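Local coordinates for protein malate dehydrogenase (Naegleria fowleri, PDB 6UM4) that probably catalyses the reversible, NAD(P)-dependent oxidation of malate to oxaloacetate, at residues M343-V347 with L348-E352; I392-F395 with S396-I400. All coordinates share one frame; numbering follows the deposited sequence.

Contact 1 of 2, residues M343-V347 with L348-E352; sequences MHDWV and LGNSE
D345, in the last turn of helix 332-348, meets N350 just after it, where the amide ND2 of N350 donates to OD2 of D345 over 2.8 Å. The N-H points almost straight at its acceptor (173°) and lies in the plane of the amide, yet it reaches OD2 from above the carboxylate plane, in keeping with side chains that run side by side, their planes 77° apart. N350 can present ND2 there because its CG lies opposite the backbone N (chi1 -174°). The other oxygen, OD1, takes the ND1 hydrogen of H344 at 2.9 Å, in the plane of the imidazole and on the anti side of the carboxylate; a water bridges this same OD1 to G349 O. One face of the H344 ring carries CB of L348, offset toward the rim, and CD1 of L348 comes within 3.6 Å of NE2 of H344. Behind these side chains the last helical bonds run from L348 N to H344 O (2.7 Å) and, more bent, from G349 N to D345 O; G349, with positive phi, then takes the chain out of the helix. Beyond it N350 OD1 accepts from E352 N in an Asx turn, which fixes the rotation of the amide and leaves ND2 for D345. R250 forms a salt bridge with D345 OD2, so this oxygen has partners from both the turn and another helix. Three donors and a water around one buried carboxylate would probably stabilise its negative charge, while its bond to ND1 sets the rotation of the H344 ring.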
loop_
_atom_site.group_PDB
_atom_site.type_symbol
_atom_site.label_atom_id
_atom_site.label_comp_id
_atom_site.label_asym_id
_atom_site.label_seq_id
_atom_site.Cartn_x
_atom_site.Cartn_y
_atom_site.Cartn_z
ATOM N N MET A 343 8.645 -2.312 11.626
ATOM C CA MET A 343 8.462 -3.715 12.009
ATOM C C MET A 343 9.391 -4.627 11.222
ATOM O O MET A 343 9.983 -5.558 11.780
ATOM C CB MET A 343 7.009 -4.140 11.796
ATOM C CG MET A 343 6.057 -3.464 12.723
ATOM S SD MET A 343 6.548 -3.808 14.406
ATOM C CE MET A 343 6.656 -5.612 14.401
ATOM N N HIS A 344 9.519 -4.377 9.921
ATOM C CA HIS A 344 10.365 -5.206 9.078
ATOM C C HIS A 344 11.792 -5.260 9.608
ATOM O O HIS A 344 12.371 -6.344 9.746
ATOM C CB HIS A 344 10.345 -4.671 7.647
ATOM C CG HIS A 344 11.375 -5.305 6.777
ATOM N ND1 HIS A 344 12.695 -4.908 6.779
ATOM C CD2 HIS A 344 11.292 -6.345 5.913
ATOM C CE1 HIS A 344 13.380 -5.669 5.945
ATOM N NE2 HIS A 344 12.551 -6.544 5.401
ATOM N N ASP A 345 12.385 -4.087 9.881
ATOM C CA ASP A 345 13.737 -4.020 10.428
ATOM C C ASP A 345 13.817 -4.629 11.834
ATOM O O ASP A 345 14.800 -5.307 12.167
ATOM C CB ASP A 345 14.211 -2.560 10.430
ATOM C CG ASP A 345 14.331 -1.969 9.004
ATOM O OD1 ASP A 345 14.176 -2.731 8.018
ATOM O OD2 ASP A 345 14.584 -0.748 8.866
ATOM N N TRP A 346 12.794 -4.411 12.670
ATOM C CA TRP A 346 12.784 -5.004 14.009
ATOM C C TRP A 346 12.908 -6.523 13.938
ATOM O O TRP A 346 13.657 -7.137 14.713
ATOM C CB TRP A 346 11.491 -4.608 14.732
ATOM C CG TRP A 346 11.530 -4.629 16.257
ATOM C CD1 TRP A 346 12.564 -5.026 17.056
ATOM C CD2 TRP A 346 10.479 -4.198 17.146
ATOM N NE1 TRP A 346 12.224 -4.870 18.389
ATOM C CE2 TRP A 346 10.955 -4.355 18.470
ATOM C CE3 TRP A 346 9.179 -3.695 16.947
ATOM C CZ2 TRP A 346 10.180 -4.034 19.590
ATOM C CZ3 TRP A 346 8.416 -3.359 18.063
ATOM C CH2 TRP A 346 8.915 -3.547 19.372
ATOM N N VAL A 347 12.200 -7.142 12.992
ATOM C CA VAL A 347 12.138 -8.597 12.867
ATOM C C VAL A 347 13.273 -9.148 12.011
ATOM O O VAL A 347 13.856 -10.184 12.337
ATOM C CB VAL A 347 10.764 -9.000 12.297
ATOM C CG1 VAL A 347 10.722 -10.477 11.965
ATOM C CG2 VAL A 347 9.656 -8.593 13.242
ATOM N N LEU A 348 13.588 -8.507 10.886
ATOM C CA LEU A 348 14.542 -9.079 9.948
ATOM C C LEU A 348 15.895 -8.381 9.939
ATOM O O LEU A 348 16.826 -8.885 9.304
ATOM C CB LEU A 348 13.952 -9.076 8.530
ATOM C CG LEU A 348 12.651 -9.888 8.394
ATOM C CD1 LEU A 348 12.003 -9.684 7.038
ATOM C CD2 LEU A 348 12.876 -11.368 8.658
ATOM N N GLY A 349 16.042 -7.261 10.635
ATOM C CA GLY A 349 17.324 -6.594 10.741
ATOM C C GLY A 349 17.558 -5.595 9.619
ATOM O O GLY A 349 16.909 -5.617 8.575
ATOM N N ASN A 350 18.505 -4.693 9.858
ATOM C CA ASN A 350 18.864 -3.669 8.881
ATOM C C ASN A 350 20.266 -3.196 9.241
ATOM O O ASN A 350 20.523 -2.874 10.405
ATOM C CB ASN A 350 17.868 -2.499 8.908
ATOM C CG ASN A 350 18.109 -1.466 7.804
ATOM O OD1 ASN A 350 19.187 -1.390 7.206
ATOM N ND2 ASN A 350 17.113 -0.618 7.584
ATOM N N SER A 351 21.166 -3.171 8.258
ATOM C CA SER A 351 22.559 -2.832 8.538
ATOM C C SER A 351 22.773 -1.345 8.799
ATOM O O SER A 351 23.824 -0.972 9.332
ATOM C CB SER A 351 23.449 -3.306 7.389
ATOM O OG SER A 351 22.973 -2.813 6.147
ATOM N N GLU A 352 21.821 -0.496 8.442
ATOM C CA GLU A 352 21.958 0.939 8.628
ATOM C C GLU A 352 21.380 1.353 9.971
ATOM O O GLU A 352 20.523 0.671 10.534
ATOM C CB GLU A 352 21.252 1.698 7.506
ATOM C CG GLU A 352 21.857 1.432 6.138
ATOM C CD GLU A 352 23.157 2.185 5.924
ATOM O OE1 GLU A 352 23.390 3.200 6.625
ATOM O OE2 GLU A 352 23.963 1.735 5.080
HETATM O O HOH W 1 16.291 -4.338 6.179
#

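Contact 2 of 2, residues I392-F395 with S396-I400; sequences INSF and SADRI
N393 caps helix 394-414: its OD1 accepts the backbone N-H of S396 at 2.7 Å, with the donor lying nearly in line with the side-chain C=O (171°). The hydroxyl of S396 approaches the same oxygen, OG to OD1 3.0 Å, although its proton has another acceptor within reach; Y285 and, weakly, S289 also meet this OG. To turn OD1 back over the first turn, N393 holds CG between its backbone N and carbonyl carbon (chi1 56°). The main chain then takes up the helical pattern, A397 N bonding to N393 O at 2.7 Å, D398 N to S394 O and R399 N to F395 O. D398 directs its CB toward the preceding turn, and its carboxylate lies against S394 O without bonding to it, both being acceptors.

This is an Asn N-cap at the start of the long C-terminal helix of the family's alpha/beta C-terminal domain. The S396 side of the turn faces strand 285-287, while I392 and I400 both touch W277 on strand 271-277.

One turn along the helix, R399 lies across F395. Its CG sits over one face of the phenyl ring, 4.3 Å from the centroid, a CH-pi contact offset toward the rim. A bend at chi2 carries the rest of the chain along the ring, bringing NE within 3.7 Å of F395 CE1. The guanidinium plane stands 62° from the ring plane, so the two groups are not stacked flat; instead CZ of F395 meets a guanidinium face near its rim. T309 of helix 305-317 touches both side chains. On another side of the turn, CG2 of I392 packs against A397 CB at 4.1 Å and, more distantly, I400 CD1.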
loop_
_atom_site.group_PDB
_atom_site.type_symbol
_atom_site.label_atom_id
_atom_site.label_comp_id
_atom_site.label_asym_id
_atom_site.label_seq_id
_atom_site.Cartn_x
_atom_site.Cartn_y
_atom_site.Cartn_z
ATOM N N ILE A 392 28.863 13.356 21.718
ATOM C CA ILE A 392 27.709 14.247 21.657
ATOM C C ILE A 392 28.196 15.673 21.876
ATOM O O ILE A 392 28.631 16.016 22.975
ATOM C CB ILE A 392 26.652 13.864 22.700
ATOM C CG1 ILE A 392 26.220 12.405 22.524
ATOM C CG2 ILE A 392 25.438 14.754 22.571
ATOM C CD1 ILE A 392 25.717 12.083 21.129
ATOM N N ASN A 393 28.102 16.522 20.855
ATOM C CA ASN A 393 28.515 17.905 21.039
ATOM C C ASN A 393 27.440 18.722 21.745
ATOM O O ASN A 393 26.321 18.269 21.991
ATOM C CB ASN A 393 28.865 18.579 19.712
ATOM C CG ASN A 393 27.738 18.533 18.696
ATOM O OD1 ASN A 393 26.571 18.857 18.980
ATOM N ND2 ASN A 393 28.110 18.213 17.463
ATOM N N SER A 394 27.801 19.968 22.039
ATOM C CA SER A 394 26.963 20.836 22.858
ATOM C C SER A 394 25.684 21.230 22.133
ATOM O O SER A 394 24.634 21.398 22.764
ATOM C CB SER A 394 27.759 22.082 23.260
ATOM O OG SER A 394 26.883 23.146 23.581
ATOM N N PHE A 395 25.751 21.421 20.815
ATOM C CA PHE A 395 24.523 21.698 20.084
ATOM C C PHE A 395 23.587 20.504 20.138
ATOM O O PHE A 395 22.381 20.659 20.369
ATOM C CB PHE A 395 24.810 22.045 18.631
ATOM C CG PHE A 395 23.571 22.217 17.812
ATOM C CD1 PHE A 395 22.700 23.270 18.071
ATOM C CD2 PHE A 395 23.249 21.316 16.809
ATOM C CE1 PHE A 395 21.545 23.444 17.326
ATOM C CE2 PHE A 395 22.100 21.487 16.060
ATOM C CZ PHE A 395 21.239 22.543 16.321
ATOM N N SER A 396 24.131 19.304 19.944
ATOM C CA SER A 396 23.313 18.100 20.056
ATOM C C SER A 396 22.794 17.916 21.478
ATOM O O SER A 396 21.628 17.556 21.674
ATOM C CB SER A 396 24.102 16.870 19.614
ATOM O OG SER A 396 24.371 16.909 18.234
ATOM N N ALA A 397 23.656 18.100 22.484
ATOM C CA ALA A 397 23.212 17.876 23.859
ATOM C C ALA A 397 22.061 18.802 24.223
ATOM O O ALA A 397 21.106 18.385 24.889
ATOM C CB ALA A 397 24.373 18.059 24.841
ATOM N N ASP A 398 22.141 20.063 23.799
ATOM C CA ASP A 398 21.069 21.016 24.062
ATOM C C ASP A 398 19.754 20.536 23.476
ATOM O O ASP A 398 18.701 20.618 24.120
ATOM C CB ASP A 398 21.409 22.380 23.467
ATOM C CG ASP A 398 22.494 23.116 24.228
ATOM O OD1 ASP A 398 22.939 22.669 25.318
ATOM O OD2 ASP A 398 22.909 24.163 23.697
ATOM N N ARG A 399 19.788 20.091 22.226
ATOM C CA ARG A 399 18.551 19.729 21.547
ATOM C C ARG A 399 17.941 18.486 22.183
ATOM O O ARG A 399 16.749 18.471 22.518
ATOM C CB ARG A 399 18.809 19.522 20.049
ATOM C CG ARG A 399 19.122 20.798 19.281
ATOM C CD ARG A 399 18.020 21.812 19.510
ATOM N NE ARG A 399 18.148 22.993 18.673
ATOM C CZ ARG A 399 17.573 23.130 17.480
ATOM N NH1 ARG A 399 16.834 22.146 16.976
ATOM N NH2 ARG A 399 17.737 24.256 16.795
ATOM N N ILE A 400 18.761 17.446 22.379
ATOM C CA ILE A 400 18.309 16.237 23.063
ATOM C C ILE A 400 17.705 16.585 24.418
ATOM O O ILE A 400 16.631 16.089 24.774
ATOM C CB ILE A 400 19.470 15.237 23.206
ATOM C CG1 ILE A 400 19.969 14.757 21.852
ATOM C CG2 ILE A 400 19.036 14.038 24.004
ATOM C CD1 ILE A 400 21.227 13.935 21.970
#

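Contact 1 closes one helix, 332-348, and contact 2 opens another, 394-414, both in the C-terminal alpha/beta domain. Their centres lie 27 Å apart and their nearest atoms about 16 Å apart, so neither touches the other. Both are partly buried, but contact 1 is nearer the chain centre, about 13 Å from it against 23 Å for contact 2. The chemistry differs as well: in contact 1 a carboxylate gathers side-chain donors, from H344, N350 and, outside the contact, R250, beside an ordinary helical finish; in contact 2 a side-chain Asn N-cap accepts a backbone N-H, accompanied by a CH-pi contact of an arginine with a phenyl ring.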